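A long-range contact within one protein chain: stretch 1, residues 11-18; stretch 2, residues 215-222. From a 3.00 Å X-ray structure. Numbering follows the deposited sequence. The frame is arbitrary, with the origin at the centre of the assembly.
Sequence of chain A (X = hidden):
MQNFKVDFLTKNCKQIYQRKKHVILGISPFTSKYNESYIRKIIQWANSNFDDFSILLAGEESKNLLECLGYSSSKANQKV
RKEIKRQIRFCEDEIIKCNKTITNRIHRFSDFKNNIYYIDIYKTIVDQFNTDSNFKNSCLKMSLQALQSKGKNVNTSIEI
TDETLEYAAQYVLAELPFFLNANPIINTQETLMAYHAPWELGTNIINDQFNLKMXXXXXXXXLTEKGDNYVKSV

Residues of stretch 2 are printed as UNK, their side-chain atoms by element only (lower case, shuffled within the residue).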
ATOM      1  N   LYS A  11      -8.555  10.811  14.159  1.00 52.58           N
ATOM      2  CA  LYS A  11      -9.449  10.334  15.234  1.00 53.48           C
ATOM      3  C   LYS A  11     -10.447   9.333  14.626  1.00 58.14           C
ATOM      4  O   LYS A  11     -10.764   8.312  15.239  1.00 59.47           O
ATOM      5  CB  LYS A  11     -10.227  11.502  15.896  1.00 56.56           C
ATOM      6  CG  LYS A  11      -9.552  12.159  17.098  1.00 68.71           C
ATOM      7  CD  LYS A  11     -10.480  13.171  17.755  1.00 79.44           C
ATOM      8  CE  LYS A  11      -9.821  13.924  18.892  1.00 83.26           C
ATOM      9  NZ  LYS A  11     -10.691  15.020  19.398  1.00 80.94           N
ATOM     10  N   ASN A  12     -10.903   9.619  13.394  1.00 52.91           N
ATOM     11  CA  ASN A  12     -11.831   8.792  12.639  1.00 51.75           C
ATOM     12  C   ASN A  12     -11.244   7.394  12.397  1.00 56.87           C
ATOM     13  O   ASN A  12     -11.974   6.410  12.465  1.00 56.43           O
ATOM     14  CB  ASN A  12     -12.203   9.496  11.351  1.00 47.11           C
ATOM     15  CG  ASN A  12     -13.118   8.734  10.460  1.00 61.71           C
ATOM     16  OD1 ASN A  12     -14.295   8.518  10.765  1.00 59.03           O
ATOM     17  ND2 ASN A  12     -12.584   8.306   9.338  1.00 56.90           N
ATOM     18  N   CYS A  13      -9.917   7.312  12.185  1.00 54.75           N
ATOM     19  CA  CYS A  13      -9.183   6.053  12.016  1.00 55.34           C
ATOM     20  C   CYS A  13      -9.319   5.190  13.304  1.00 56.75           C
ATOM     21  O   CYS A  13      -9.588   3.992  13.220  1.00 56.90           O
ATOM     22  CB  CYS A  13      -7.719   6.321  11.670  1.00 56.75           C
ATOM     23  SG  CYS A  13      -7.467   7.412  10.237  1.00 61.18           S
ATOM     24  N   LYS A  14      -9.247   5.825  14.483  1.00 50.16           N
ATOM     25  CA  LYS A  14      -9.401   5.159  15.781  1.00 47.80           C
ATOM     26  C   LYS A  14     -10.821   4.628  15.931  1.00 48.14           C
ATOM     27  O   LYS A  14     -10.999   3.489  16.386  1.00 46.98           O
ATOM     28  CB  LYS A  14      -9.038   6.115  16.923  1.00 49.45           C
ATOM     29  CG  LYS A  14      -8.821   5.426  18.270  1.00 60.03           C
ATOM     30  CD  LYS A  14      -8.161   6.349  19.296  1.00 65.97           C
ATOM     31  CE  LYS A  14      -7.686   5.611  20.530  1.00 73.65           C
ATOM     32  NZ  LYS A  14      -6.769   6.439  21.368  1.00 76.33           N
ATOM     33  N   GLN A  15     -11.823   5.435  15.494  1.00 42.96           N
ATOM     34  CA  GLN A  15     -13.240   5.049  15.500  1.00 42.94           C
ATOM     35  C   GLN A  15     -13.453   3.808  14.617  1.00 46.59           C
ATOM     36  O   GLN A  15     -14.101   2.860  15.070  1.00 48.33           O
ATOM     37  CB  GLN A  15     -14.145   6.188  14.998  1.00 44.31           C
ATOM     38  CG  GLN A  15     -14.212   7.423  15.887  1.00 58.30           C
ATOM     39  CD  GLN A  15     -14.899   8.599  15.218  1.00 73.25           C
ATOM     40  OE1 GLN A  15     -15.396   8.523  14.078  1.00 64.61           O
ATOM     41  NE2 GLN A  15     -14.937   9.725  15.924  1.00 59.98           N
ATOM     42  N   ILE A  16     -12.889   3.812  13.382  1.00 40.11           N
ATOM     43  CA  ILE A  16     -12.993   2.687  12.453  1.00 40.95           C
ATOM     44  C   ILE A  16     -12.319   1.459  13.090  1.00 46.20           C
ATOM     45  O   ILE A  16     -12.930   0.368  13.134  1.00 45.72           O
ATOM     46  CB  ILE A  16     -12.447   3.036  11.011  1.00 43.93           C
ATOM     47  CG1 ILE A  16     -13.384   4.058  10.291  1.00 44.59           C
ATOM     48  CG2 ILE A  16     -12.205   1.792  10.134  1.00 41.28           C
ATOM     49  CD1 ILE A  16     -12.857   4.650   8.932  1.00 46.10           C
ATOM     50  N   TYR A  17     -11.079   1.665  13.624  1.00 41.82           N
ATOM     51  CA  TYR A  17     -10.280   0.622  14.269  1.00 41.19           C
ATOM     52  C   TYR A  17     -11.084  -0.074  15.333  1.00 46.84           C
ATOM     53  O   TYR A  17     -11.172  -1.307  15.279  1.00 46.62           O
ATOM     54  CB  TYR A  17      -8.987   1.194  14.848  1.00 41.58           C
ATOM     55  CG  TYR A  17      -8.092   0.180  15.527  1.00 42.20           C
ATOM     56  CD1 TYR A  17      -8.034   0.094  16.907  1.00 44.44           C
ATOM     57  CD2 TYR A  17      -7.256  -0.648  14.789  1.00 43.09           C
ATOM     58  CE1 TYR A  17      -7.188  -0.816  17.542  1.00 46.65           C
ATOM     59  CE2 TYR A  17      -6.413  -1.573  15.411  1.00 44.00           C
ATOM     60  CZ  TYR A  17      -6.374  -1.645  16.791  1.00 53.06           C
ATOM     61  OH  TYR A  17      -5.543  -2.551  17.423  1.00 56.14           O
ATOM     62  N   GLN A  18     -11.721   0.725  16.264  1.00 42.41           N
ATOM     63  CA  GLN A  18     -12.576   0.251  17.350  1.00 41.38           C
ATOM     64  C   GLN A  18     -13.579  -0.801  16.860  1.00 45.24           C
ATOM     65  O   GLN A  18     -13.672  -1.862  17.483  1.00 47.47           O
ATOM     66  CB  GLN A  18     -13.311   1.425  18.008  1.00 42.55           C
ATOM     67  CG  GLN A  18     -14.186   1.006  19.192  1.00 60.63           C
ATOM     68  CD  GLN A  18     -14.783   2.158  19.947  1.00 81.48           C
ATOM     69  OE1 GLN A  18     -15.440   3.029  19.365  1.00 78.22           O
ATOM     70  NE2 GLN A  18     -14.590   2.168  21.261  1.00 74.05           N
ATOM     71  N   UNK A 215     -11.636   8.917   2.079  1.00 55.94           N
ATOM     72  CA  UNK A 215     -13.016   8.592   2.406  1.00 55.05           C
ATOM     73  C   UNK A 215     -13.270   8.366   3.886  1.00 57.20           C
ATOM     74  O   UNK A 215     -12.433   7.788   4.560  1.00 56.26           O
ATOM     75  c   UNK A 215     -14.977   7.197   1.652  1.00 73.10           C
ATOM     76  n   UNK A 215     -15.705   7.897   0.806  1.00 67.18           N
ATOM     77  c   UNK A 215     -13.491   7.395   1.594  1.00 55.45           C
ATOM     78  o   UNK A 215     -15.487   6.461   2.487  1.00 70.22           O
ATOM     79  N   UNK A 216     -14.449   8.822   4.372  1.00 53.62           N
ATOM     80  CA  UNK A 216     -14.956   8.719   5.750  1.00 52.41           C
ATOM     81  C   UNK A 216     -14.958   7.296   6.274  1.00 52.70           C
ATOM     82  O   UNK A 216     -14.827   7.107   7.484  1.00 52.45           O
ATOM     83  o   UNK A 216     -19.357  10.174   4.587  1.00121.27           O
ATOM     84  o   UNK A 216     -19.571   8.425   5.911  1.00109.43           O
ATOM     85  c   UNK A 216     -17.427   8.806   4.919  1.00 77.22           C
ATOM     86  c   UNK A 216     -16.369   9.342   5.896  1.00 54.44           C
ATOM     87  c   UNK A 216     -18.884   9.173   5.177  1.00116.29           C
ATOM     88  N   UNK A 217     -15.117   6.297   5.362  1.00 46.62           N
ATOM     89  CA  UNK A 217     -15.135   4.851   5.649  1.00 45.07           C
ATOM     90  C   UNK A 217     -13.733   4.204   5.395  1.00 44.76           C
ATOM     91  O   UNK A 217     -13.604   2.984   5.238  1.00 42.42           O
ATOM     92  c   UNK A 217     -16.251   4.177   4.815  1.00 47.35           C
ATOM     93  n   UNK A 217     -20.531   3.828   6.362  1.00 94.36           N
ATOM     94  c   UNK A 217     -17.489   3.827   5.606  1.00 66.42           C
ATOM     95  c   UNK A 217     -19.485   4.723   6.927  1.00 87.69           C
ATOM     96  c   UNK A 217     -18.404   5.022   5.902  1.00 81.27           C
ATOM     97  N   UNK A 218     -12.688   5.045   5.422  1.00 40.29           N
ATOM     98  CA  UNK A 218     -11.313   4.649   5.150  1.00 40.29           C
ATOM     99  C   UNK A 218     -10.321   5.280   6.132  1.00 42.40           C
ATOM    100  O   UNK A 218     -10.356   6.487   6.347  1.00 39.81           O
ATOM    101  c   UNK A 218     -10.953   5.007   3.688  1.00 41.72           C
ATOM    102  o   UNK A 218     -10.270   2.683   2.092  1.00 58.42           O
ATOM    103  c   UNK A 218      -9.376   3.256   2.709  1.00 50.14           C
ATOM    104  c   UNK A 218      -9.538   4.642   3.257  1.00 45.17           C
ATOM    105  n   UNK A 218      -8.177   2.749   2.796  1.00 32.43           N
ATOM    106  N   UNK A 219      -9.429   4.451   6.679  1.00 41.73           N
ATOM    107  CA  UNK A 219      -8.401   4.899   7.611  1.00 43.84           C
ATOM    108  C   UNK A 219      -6.978   4.507   7.267  1.00 50.61           C
ATOM    109  O   UNK A 219      -6.721   3.912   6.209  1.00 51.88           O
ATOM    110  N   UNK A 220      -6.034   4.890   8.145  1.00 46.89           N
ATOM    111  CA  UNK A 220      -4.619   4.529   8.016  1.00 47.49           C
ATOM    112  C   UNK A 220      -4.034   4.358   9.425  1.00 51.54           C
ATOM    113  O   UNK A 220      -4.078   5.306  10.231  1.00 50.76           O
ATOM    114  c   UNK A 220      -1.392   5.541   7.925  1.00 52.29           C
ATOM    115  c   UNK A 220      -3.815   5.550   7.182  1.00 48.99           C
ATOM    116  c   UNK A 220      -2.358   5.171   6.991  1.00 50.82           C
ATOM    117  o   UNK A 220       1.661   4.160   6.471  1.00 60.70           O
ATOM    118  c   UNK A 220       0.341   4.488   6.634  1.00 58.42           C
ATOM    119  c   UNK A 220      -1.937   4.476   5.858  1.00 51.27           C
ATOM    120  c   UNK A 220      -0.593   4.143   5.670  1.00 51.58           C
ATOM    121  c   UNK A 220      -0.052   5.189   7.761  1.00 51.46           C
ATOM    122  N   UNK A 221      -3.518   3.139   9.728  1.00 46.54           N
ATOM    123  CA  UNK A 221      -2.926   2.832  11.036  1.00 45.38           C
ATOM    124  C   UNK A 221      -1.446   2.450  10.908  1.00 52.02           C
ATOM    125  O   UNK A 221      -1.037   1.873   9.892  1.00 54.12           O
ATOM    126  c   UNK A 221      -3.745   1.800  11.867  1.00 47.09           C
ATOM    127  c   UNK A 221      -4.320  -0.790  12.099  1.00 41.92           C
ATOM    128  c   UNK A 221      -5.165   2.302  12.123  1.00 46.95           C
ATOM    129  c   UNK A 221      -3.736   0.388  11.229  1.00 46.73           C
ATOM    130  N   UNK A 222      -0.650   2.797  11.936  1.00 47.95           N
ATOM    131  CA  UNK A 222       0.787   2.484  12.010  1.00 47.48           C
ATOM    132  C   UNK A 222       1.049   1.407  13.060  1.00 52.14           C
ATOM    133  O   UNK A 222       0.783   1.624  14.256  1.00 51.28           O
ATOM    134  c   UNK A 222       1.680   3.738  12.210  1.00 49.29           C
ATOM    135  c   UNK A 222       0.884   5.995  11.612  1.00 47.88           C
ATOM    136  c   UNK A 222       1.411   4.780  11.118  1.00 48.83           C
ATOM    137  c   UNK A 222       3.146   3.349  12.207  1.00 48.44           C
TER

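Position 215 has four side-chain atoms: two carbons, the second carrying one oxygen and one nitrogen. This is a short amide, and it does not touch stretch 1. The residue is Asn215. Its OD1 accepts a hydrogen bond from the backbone N of position 217 at 2.9 Å, which helps hold the type I turn running from here to position 218.

Position 216 has three carbons, the third carrying two oxygens: a carboxylate on a two-carbon stem. The end of the side chain leads away from stretch 1, and the contact is made by the backbone. The backbone O of position 216 accepts a hydrogen bond from Asn12 ND2 at 3.1 Å and lies 3.5 Å from Ile16 CD1. The residue is Glu216.

Position 217 has four carbons in a row ending in nitrogen. CA-to-CB points away from the helix, and Ile16 CD1 reaches only the backbone, 3.7 Å from C of this residue. The unbranched chain with a terminal amine is Lys217.

Position 218 has three carbons, the third carrying one oxygen and one nitrogen. This amide is one carbon longer than that of Asn215. CA-to-CB again points away, while the backbone N lies 3.5 Å from Ile16 CD1. The residue is Gln218; its OE1 is hydrogen-bonded elsewhere in the structure.

Position 219 has no side-chain atoms, so it is Gly219. Its CA lies 3.8 Å from Cys13 SG. A CB here would point toward the helix and sit tightly, 3.5 Å from Cys13 CB.

Position 220 has one carbon followed by a ring of six carbons bearing one oxygen. The ring belongs to a side chain directed away from the helix at CA-to-CB. Its backbone N donates a long hydrogen bond to Cys13 SG, at 3.6 Å. The phenol identifies Tyr220.

Position 221 has four carbons, forked at the first, with one arm two carbons long. CA-to-CB points toward the helix. The end of the longer arm packs obliquely against the Tyr17 ring. The residue is Ile221; its CD1 lies 4.0 Å from Tyr17 CD2.

Position 222 has the same forked four-carbon pattern but is out of reach of stretch 1. It is Ile222.

The helix crosses the strand almost at right angles, at 92°. Asn12 binds the turn, and Ile16 lies against its backbone. Farther along, the bare Gly219 lets Cys13 come close, with CA atoms 4.6 Å apart. Stretch 2 thus meets the helix largely through its backbone, with Ile221 supplying the apolar side-chain contact, against Tyr17.

Stretch 2 (215-222) NEKQGYII
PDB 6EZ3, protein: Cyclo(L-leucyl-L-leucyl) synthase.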